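Local coordinates for fimbrial subunit type 1 (Actinomyces oris, PDB 3UXF), which forms the shaft of the type 1 fimbriae as their major structural subunit on the bacterial surface, at residues D437-E449 with Q459-K471. Residues are numbered along the deposited sequence; the frame is centred on the assembly and turned at random.
Sequences DQLTDEDYYCLVE and QADPLPFRVLAEK. With CA (calcium ion), chain B.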
ATOM      1  N   ASP A 437       6.407  17.825   0.543  1.00 13.37           N
ATOM      2  CA  ASP A 437       7.435  18.344  -0.306  1.00 11.88           C
ATOM      3  C   ASP A 437       7.615  19.833  -0.040  1.00 12.54           C
ATOM      4  O   ASP A 437       8.767  20.304   0.105  1.00 14.52           O
ATOM      5  CB  ASP A 437       7.009  18.057  -1.769  1.00 12.61           C
ATOM      6  CG  ASP A 437       8.107  18.333  -2.760  1.00 16.87           C
ATOM      7  OD1 ASP A 437       8.573  19.504  -2.849  1.00 19.36           O
ATOM      8  OD2 ASP A 437       8.528  17.354  -3.414  1.00 17.43           O
ATOM      9  N   GLN A 438       6.507  20.545   0.038  1.00  9.47           N
ATOM     10  CA  GLN A 438       6.578  21.969   0.366  1.00 11.16           C
ATOM     11  C   GLN A 438       6.129  22.208   1.797  1.00 12.18           C
ATOM     12  O   GLN A 438       5.140  21.624   2.261  1.00 13.50           O
ATOM     13  CB  GLN A 438       5.729  22.801  -0.599  1.00 11.57           C
ATOM     14  CG  GLN A 438       6.107  22.591  -2.074  1.00 13.27           C
ATOM     15  CD  GLN A 438       7.441  23.231  -2.382  1.00 10.61           C
ATOM     16  OE1 GLN A 438       7.513  24.463  -2.426  1.00 11.23           O
ATOM     17  NE2 GLN A 438       8.471  22.439  -2.552  1.00 11.52           N
ATOM     18  N   LEU A 439       6.832  23.098   2.497  1.00 11.11           N
ATOM     19  CA  LEU A 439       6.485  23.460   3.858  1.00 12.04           C
ATOM     20  C   LEU A 439       6.080  24.903   3.931  1.00 14.47           C
ATOM     21  O   LEU A 439       6.557  25.749   3.167  1.00 14.65           O
ATOM     22  CB  LEU A 439       7.704  23.318   4.736  1.00 10.88           C
ATOM     23  CG  LEU A 439       8.044  21.984   5.417  1.00 19.32           C
ATOM     24  CD1 LEU A 439       7.200  20.750   5.121  1.00 12.37           C
ATOM     25  CD2 LEU A 439       9.547  21.740   5.722  1.00 12.26           C
ATOM     26  N   THR A 440       5.193  25.199   4.869  1.00 13.06           N
ATOM     27  CA  THR A 440       4.751  26.555   5.084  1.00 10.59           C
ATOM     28  C   THR A 440       4.977  26.951   6.533  1.00 10.95           C
ATOM     29  O   THR A 440       5.442  26.145   7.347  1.00 10.75           O
ATOM     30  CB  THR A 440       3.277  26.695   4.826  1.00 14.07           C
ATOM     31  OG1 THR A 440       2.526  26.105   5.896  1.00 14.56           O
ATOM     32  CG2 THR A 440       2.876  25.997   3.507  1.00 14.97           C
ATOM     33  N   ASP A 441       4.608  28.174   6.840  1.00 12.44           N
ATOM     34  CA  ASP A 441       4.770  28.630   8.225  1.00 14.51           C
ATOM     35  C   ASP A 441       3.833  27.873   9.164  1.00 12.91           C
ATOM     36  O   ASP A 441       3.977  28.007  10.382  1.00 13.76           O
ATOM     37  CB  ASP A 441       4.507  30.131   8.343  1.00 19.69           C
ATOM     38  CG  ASP A 441       5.651  30.952   7.859  1.00 24.63           C
ATOM     39  OD1 ASP A 441       6.806  30.451   7.870  1.00 26.15           O
ATOM     40  OD2 ASP A 441       5.372  32.105   7.463  1.00 33.02           O
ATOM     41  N   GLU A 442       2.884  27.100   8.630  1.00 13.09           N
ATOM     42  CA  GLU A 442       2.024  26.311   9.504  1.00 15.39           C
ATOM     43  C   GLU A 442       2.722  25.027   9.984  1.00 11.05           C
ATOM     44  O   GLU A 442       2.261  24.381  10.935  1.00 13.31           O
ATOM     45  CB  GLU A 442       0.707  25.965   8.838  1.00 16.91           C
ATOM     46  CG  GLU A 442      -0.152  27.204   8.613  1.00 20.37           C
ATOM     47  CD  GLU A 442      -1.508  26.873   8.055  1.00 33.33           C
ATOM     48  OE1 GLU A 442      -1.645  25.831   7.372  1.00 32.92           O
ATOM     49  OE2 GLU A 442      -2.439  27.667   8.302  1.00 42.35           O
ATOM     50  N   ASP A 443       3.835  24.672   9.357  1.00 12.42           N
ATOM     51  CA  ASP A 443       4.481  23.358   9.591  1.00 10.90           C
ATOM     52  C   ASP A 443       5.587  23.476  10.639  1.00  9.90           C
ATOM     53  O   ASP A 443       6.753  23.201  10.380  1.00 10.56           O
ATOM     54  CB  ASP A 443       5.043  22.816   8.286  1.00 12.15           C
ATOM     55  CG  ASP A 443       3.954  22.503   7.284  1.00 15.75           C
ATOM     56  OD1 ASP A 443       2.961  21.838   7.643  1.00 13.54           O
ATOM     57  OD2 ASP A 443       4.061  22.952   6.124  1.00 13.96           O
ATOM     58  N   TYR A 444       5.192  23.881  11.848  1.00 10.24           N
ATOM     59  CA  TYR A 444       6.131  24.063  12.953  1.00  9.57           C
ATOM     60  C   TYR A 444       5.622  23.439  14.245  1.00  8.86           C
ATOM     61  O   TYR A 444       4.410  23.299  14.460  1.00 10.01           O
ATOM     62  CB  TYR A 444       6.371  25.545  13.205  1.00 11.03           C
ATOM     63  CG  TYR A 444       7.407  26.156  12.311  1.00 10.69           C
ATOM     64  CD1 TYR A 444       8.744  26.067  12.629  1.00 11.74           C
ATOM     65  CD2 TYR A 444       7.035  26.879  11.181  1.00 13.50           C
ATOM     66  CE1 TYR A 444       9.696  26.629  11.833  1.00 15.16           C
ATOM     67  CE2 TYR A 444       8.004  27.455  10.367  1.00 13.47           C
ATOM     68  CZ  TYR A 444       9.322  27.339  10.722  1.00 15.92           C
ATOM     69  OH  TYR A 444      10.310  27.918   9.936  1.00 23.61           O
ATOM     70  N   TYR A 445       6.569  23.105  15.113  1.00  9.44           N
ATOM     71  CA  TYR A 445       6.271  22.994  16.534  1.00  7.26           C
ATOM     72  C   TYR A 445       6.771  24.263  17.228  1.00 10.19           C
ATOM     73  O   TYR A 445       7.570  25.002  16.655  1.00 11.27           O
ATOM     74  CB  TYR A 445       7.039  21.805  17.116  1.00  9.24           C
ATOM     75  CG  TYR A 445       6.556  20.492  16.573  1.00  8.27           C
ATOM     76  CD1 TYR A 445       5.225  20.110  16.731  1.00  9.27           C
ATOM     77  CD2 TYR A 445       7.417  19.621  15.921  1.00  7.65           C
ATOM     78  CE1 TYR A 445       4.762  18.878  16.220  1.00  9.68           C
ATOM     79  CE2 TYR A 445       6.976  18.381  15.404  1.00  8.52           C
ATOM     80  CZ  TYR A 445       5.638  18.019  15.570  1.00  8.58           C
ATOM     81  OH  TYR A 445       5.177  16.823  15.042  1.00  9.48           O
ATOM     82  N   CYS A 446       6.329  24.502  18.464  1.00  8.95           N
ATOM     83  CA  CYS A 446       6.788  25.642  19.265  1.00  9.51           C
ATOM     84  C   CYS A 446       7.103  25.142  20.651  1.00 10.90           C
ATOM     85  O   CYS A 446       6.295  24.411  21.231  1.00 11.35           O
ATOM     86  CB  CYS A 446       5.655  26.708  19.398  1.00 12.44           C
ATOM     87  SG  CYS A 446       5.702  27.861  17.957  1.00 16.91           S
ATOM     88  N   LEU A 447       8.244  25.540  21.194  1.00 10.96           N
ATOM     89  CA  LEU A 447       8.450  25.414  22.653  1.00 10.54           C
ATOM     90  C   LEU A 447       7.813  26.602  23.329  1.00 13.32           C
ATOM     91  O   LEU A 447       7.901  27.711  22.831  1.00 14.32           O
ATOM     92  CB  LEU A 447       9.932  25.435  22.976  1.00 11.55           C
ATOM     93  CG  LEU A 447      10.769  24.305  22.406  1.00 11.43           C
ATOM     94  CD1 LEU A 447      12.219  24.567  22.709  1.00 14.97           C
ATOM     95  CD2 LEU A 447      10.301  22.968  22.964  1.00 12.25           C
ATOM     96  N   VAL A 448       7.150  26.382  24.460  1.00 10.35           N
ATOM     97  CA  VAL A 448       6.778  27.499  25.323  1.00 10.11           C
ATOM     98  C   VAL A 448       7.493  27.280  26.635  1.00 10.42           C
ATOM     99  O   VAL A 448       7.347  26.245  27.278  1.00 11.18           O
ATOM    100  CB  VAL A 448       5.259  27.550  25.541  1.00  9.78           C
ATOM    101  CG1 VAL A 448       4.904  28.565  26.636  1.00 12.70           C
ATOM    102  CG2 VAL A 448       4.548  27.892  24.206  1.00 12.39           C
ATOM    103  N   GLU A 449       8.295  28.264  27.031  1.00 10.68           N
ATOM    104  CA  GLU A 449       8.945  28.201  28.334  1.00 11.40           C
ATOM    105  C   GLU A 449       7.930  28.534  29.433  1.00 11.26           C
ATOM    106  O   GLU A 449       7.491  29.659  29.567  1.00 12.27           O
ATOM    107  CB  GLU A 449      10.153  29.126  28.367  1.00 10.08           C
ATOM    108  CG  GLU A 449      11.004  28.960  29.620  1.00 12.84           C
ATOM    109  CD  GLU A 449      12.355  29.666  29.539  1.00 14.66           C
ATOM    110  OE1 GLU A 449      12.850  29.937  28.419  1.00 13.91           O
ATOM    111  OE2 GLU A 449      12.969  29.947  30.628  1.00 14.54           O
ATOM    112  N   GLN A 459      10.264  33.739  28.494  1.00 13.07           N
ATOM    113  CA  GLN A 459      10.418  34.228  27.126  1.00 12.25           C
ATOM    114  C   GLN A 459       9.283  35.154  26.700  1.00 13.57           C
ATOM    115  O   GLN A 459       8.128  35.025  27.147  1.00 14.54           O
ATOM    116  CB  GLN A 459      10.455  33.061  26.133  1.00 13.04           C
ATOM    117  CG  GLN A 459      11.628  32.135  26.307  1.00 12.03           C
ATOM    118  CD  GLN A 459      12.925  32.750  25.916  1.00 13.78           C
ATOM    119  OE1 GLN A 459      12.970  33.660  25.072  1.00 15.59           O
ATOM    120  NE2 GLN A 459      14.013  32.214  26.463  1.00 14.19           N
ATOM    121  N   ALA A 460       9.578  36.057  25.764  1.00 11.11           N
ATOM    122  CA  ALA A 460       8.555  36.897  25.200  1.00 12.12           C
ATOM    123  C   ALA A 460       7.564  36.118  24.333  1.00 13.80           C
ATOM    124  O   ALA A 460       6.372  36.374  24.365  1.00 12.93           O
ATOM    125  CB  ALA A 460       9.202  38.005  24.393  1.00 13.62           C
ATOM    126  N   ASP A 461       8.094  35.165  23.576  1.00 12.45           N
ATOM    127  CA  ASP A 461       7.353  34.460  22.546  1.00 13.35           C
ATOM    128  C   ASP A 461       7.551  32.952  22.663  1.00 11.43           C
ATOM    129  O   ASP A 461       8.524  32.500  23.261  1.00 11.77           O
ATOM    130  CB  ASP A 461       7.934  34.860  21.185  1.00 13.39           C
ATOM    131  CG  ASP A 461       7.504  36.242  20.747  1.00 13.54           C
ATOM    132  OD1 ASP A 461       6.334  36.626  20.951  1.00 14.84           O
ATOM    133  OD2 ASP A 461       8.364  36.947  20.189  1.00 15.78           O
ATOM    134  N   PRO A 462       6.660  32.172  22.029  1.00 13.05           N
ATOM    135  CA  PRO A 462       6.972  30.755  21.773  1.00 12.02           C
ATOM    136  C   PRO A 462       8.154  30.673  20.829  1.00 12.07           C
ATOM    137  O   PRO A 462       8.460  31.651  20.113  1.00 12.78           O
ATOM    138  CB  PRO A 462       5.731  30.222  21.050  1.00 11.01           C
ATOM    139  CG  PRO A 462       4.658  31.260  21.213  1.00 14.24           C
ATOM    140  CD  PRO A 462       5.433  32.589  21.342  1.00 13.74           C
ATOM    141  N   LEU A 463       8.806  29.509  20.813  1.00 12.31           N
ATOM    142  CA  LEU A 463      10.027  29.333  20.037  1.00 12.72           C
ATOM    143  C   LEU A 463       9.831  28.232  19.006  1.00 11.35           C
ATOM    144  O   LEU A 463       9.830  27.045  19.344  1.00 13.69           O
ATOM    145  CB  LEU A 463      11.135  28.910  20.997  1.00 11.13           C
ATOM    146  CG  LEU A 463      11.313  29.863  22.179  1.00 15.37           C
ATOM    147  CD1 LEU A 463      12.366  29.293  23.135  1.00 16.42           C
ATOM    148  CD2 LEU A 463      11.692  31.247  21.697  1.00 21.81           C
ATOM    149  N   PRO A 464       9.668  28.601  17.732  1.00 11.04           N
ATOM    150  CA  PRO A 464       9.372  27.606  16.691  1.00 10.40           C
ATOM    151  C   PRO A 464      10.582  26.765  16.394  1.00 11.77           C
ATOM    152  O   PRO A 464      11.717  27.258  16.447  1.00 13.01           O
ATOM    153  CB  PRO A 464       8.992  28.454  15.484  1.00 12.76           C
ATOM    154  CG  PRO A 464       8.486  29.732  16.098  1.00 14.45           C
ATOM    155  CD  PRO A 464       9.409  29.967  17.269  1.00 13.90           C
ATOM    156  N   PHE A 465      10.323  25.514  16.039  1.00 10.64           N
ATOM    157  CA  PHE A 465      11.358  24.592  15.568  1.00 10.82           C
ATOM    158  C   PHE A 465      10.715  23.495  14.763  1.00 10.50           C
ATOM    159  O   PHE A 465       9.496  23.317  14.802  1.00 10.50           O
ATOM    160  CB  PHE A 465      12.157  23.992  16.747  1.00 12.65           C
ATOM    161  CG  PHE A 465      11.365  23.006  17.574  1.00 11.26           C
ATOM    162  CD1 PHE A 465      10.541  23.468  18.589  1.00 10.59           C
ATOM    163  CD2 PHE A 465      11.466  21.622  17.359  1.00 11.84           C
ATOM    164  CE1 PHE A 465       9.774  22.603  19.371  1.00 10.96           C
ATOM    165  CE2 PHE A 465      10.705  20.747  18.155  1.00 11.01           C
ATOM    166  CZ  PHE A 465       9.871  21.226  19.152  1.00  9.93           C
ATOM    167  N   ARG A 466      11.529  22.775  13.997  1.00 10.36           N
ATOM    168  CA  ARG A 466      11.049  21.657  13.198  1.00  8.55           C
ATOM    169  C   ARG A 466      11.836  20.408  13.521  1.00 11.08           C
ATOM    170  O   ARG A 466      13.041  20.472  13.821  1.00 11.02           O
ATOM    171  CB  ARG A 466      11.181  21.963  11.710  1.00 11.63           C
ATOM    172  CG  ARG A 466      10.124  22.927  11.217  1.00  9.85           C
ATOM    173  CD  ARG A 466      10.369  23.258   9.742  1.00 12.03           C
ATOM    174  NE  ARG A 466       9.254  24.012   9.202  1.00 11.29           N
ATOM    175  CZ  ARG A 466       9.338  24.798   8.127  1.00 12.20           C
ATOM    176  NH1 ARG A 466      10.502  24.952   7.489  1.00 14.47           N
ATOM    177  NH2 ARG A 466       8.252  25.447   7.701  1.00 12.97           N
ATOM    178  N   VAL A 467      11.148  19.270  13.450  1.00 10.12           N
ATOM    179  CA  VAL A 467      11.789  17.968  13.433  1.00 10.30           C
ATOM    180  C   VAL A 467      11.684  17.513  12.002  1.00  9.95           C
ATOM    181  O   VAL A 467      10.597  17.398  11.459  1.00 11.43           O
ATOM    182  CB  VAL A 467      11.074  16.979  14.412  1.00 11.38           C
ATOM    183  CG1 VAL A 467      11.613  15.557  14.229  1.00 11.68           C
ATOM    184  CG2 VAL A 467      11.283  17.436  15.860  1.00 11.66           C
ATOM    185  N   LEU A 468      12.842  17.327  11.359  1.00 10.59           N
ATOM    186  CA  LEU A 468      12.866  16.903   9.969  1.00 11.43           C
ATOM    187  C   LEU A 468      13.079  15.416   9.800  1.00 12.27           C
ATOM    188  O   LEU A 468      13.834  14.795  10.545  1.00 13.79           O
ATOM    189  CB  LEU A 468      13.971  17.661   9.239  1.00 13.80           C
ATOM    190  CG  LEU A 468      13.786  19.189   9.261  1.00 14.90           C
ATOM    191  CD1 LEU A 468      14.952  19.798   8.501  1.00 23.17           C
ATOM    192  CD2 LEU A 468      12.434  19.623   8.670  1.00 15.01           C
ATOM    193  N   ALA A 469      12.400  14.842   8.821  1.00 10.02           N
ATOM    194  CA  ALA A 469      12.500  13.419   8.523  1.00 12.56           C
ATOM    195  C   ALA A 469      13.944  12.988   8.350  1.00 13.12           C
ATOM    196  O   ALA A 469      14.314  11.879   8.751  1.00 15.04           O
ATOM    197  CB  ALA A 469      11.724  13.105   7.247  1.00 12.89           C
ATOM    198  N   GLU A 470      14.757  13.842   7.729  1.00 14.00           N
ATOM    199  CA  GLU A 470      16.152  13.456   7.488  1.00 15.83           C
ATOM    200  C   GLU A 470      16.893  13.132   8.759  1.00 16.33           C
ATOM    201  O   GLU A 470      17.812  12.298   8.729  1.00 17.16           O
ATOM    202  CB  GLU A 470      16.887  14.537   6.685  1.00 18.11           C
ATOM    203  CG  GLU A 470      16.918  15.894   7.348  1.00 23.84           C
ATOM    204  CD  GLU A 470      17.083  17.071   6.337  1.00 34.52           C
ATOM    205  OE1 GLU A 470      16.129  17.405   5.563  1.00 27.80           O
ATOM    206  OE2 GLU A 470      18.180  17.677   6.341  1.00 38.76           O
ATOM    207  N   LYS A 471      16.520  13.776   9.870  1.00 13.45           N
ATOM    208  CA  LYS A 471      17.120  13.456  11.158  1.00 14.97           C
ATOM    209  C   LYS A 471      16.350  12.315  11.801  1.00 12.86           C
ATOM    210  O   LYS A 471      16.956  11.341  12.257  1.00 12.86           O
ATOM    211  CB  LYS A 471      17.204  14.683  12.075  1.00 16.73           C
ATOM    212  CG  LYS A 471      18.255  15.691  11.589  1.00 23.32           C
ATOM    213  CD  LYS A 471      18.680  16.623  12.701  1.00 26.03           C
ATOM    214  CE  LYS A 471      19.764  17.597  12.237  1.00 36.64           C
ATOM    215  NZ  LYS A 471      20.966  16.892  11.722  1.00 37.38           N
TER
HETATM  216 CA    CA B   1       6.713  38.704  19.642  1.00 14.17          CA
HETATM  217  O   HOH W   1       8.237  27.231   4.948  1.00 30.79           O
HETATM  218  O   HOH W   2       7.972  31.936  28.135  1.00 12.19           O
HETATM  219  O   HOH W   3       7.935  30.692  25.537  1.00 13.61           O
HETATM  220  O   HOH W   4       6.347  40.933  18.821  1.00 18.22           O
HETATM  221  O   HOH W   5       4.513  39.073  20.747  1.00 15.69           O
HETATM  222  O   HOH W   6       8.372  38.832  17.811  1.00 18.29           O
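Tyr-445 of strand 444-449 pairs with Phe-465 of strand 463-465 and Leu-447 with Leu-463, each through two backbone hydrogen bonds, and the two antiparallel strands run at 146° to each other. Between these pairs, Cys-446 faces Pro-464 in a non-hydrogen-bonded position with the CA atoms 4.1 Å apart. On the face that carries Tyr-445, Leu-447 and Leu-463, the Phe-465 ring leans back across the neighbouring strand: its CG sits between the backbone N and the carbonyl carbon (chi1 71°), which places one ring face against Tyr-445 CB, 3.8 Å from the ring centroid in a CH-pi contact. The side chain of Leu-447 crosses that of Phe-465 at about a right angle, its CG 3.6 Å from Phe-465 CE1. The hairpin belongs to the prealbumin-like domain of the pilin, and its other face carries the disulfide from Cys-446 to Cys-382 on strand 376-385; here Pro-464 CG lies 3.8 Å from Cys-446 SG.

Just past strand 463-465, Arg-466 reaches out, extended from CG to NE, and lays its guanidinium flat on Tyr-444, centres 4.0 Å apart and planes at 17°, a cation-pi stack. Leu-439 packs on the opposite face of the guanidinium. The guanidinium edge is held too: Arg-466 NE gives a fairly straight bond to Asp-443 O (2.9 Å), and Arg-466 NH2 a weak one to Thr-440 O, so two carbonyls of the type I turn 440-443 help to set the rotation of a group already sandwiched on both faces.

At the far end, Gln-459 NE2 donates to the syn side of Glu-449 OE1 (3.2 Å) and also to Thr-483 O. Two waters bridge the backbones of Glu-449, Gln-459 and Asp-461, and the Asp-461 carboxylate grips a calcium ion through both oxygens, with Ser-387 O as a further ligand.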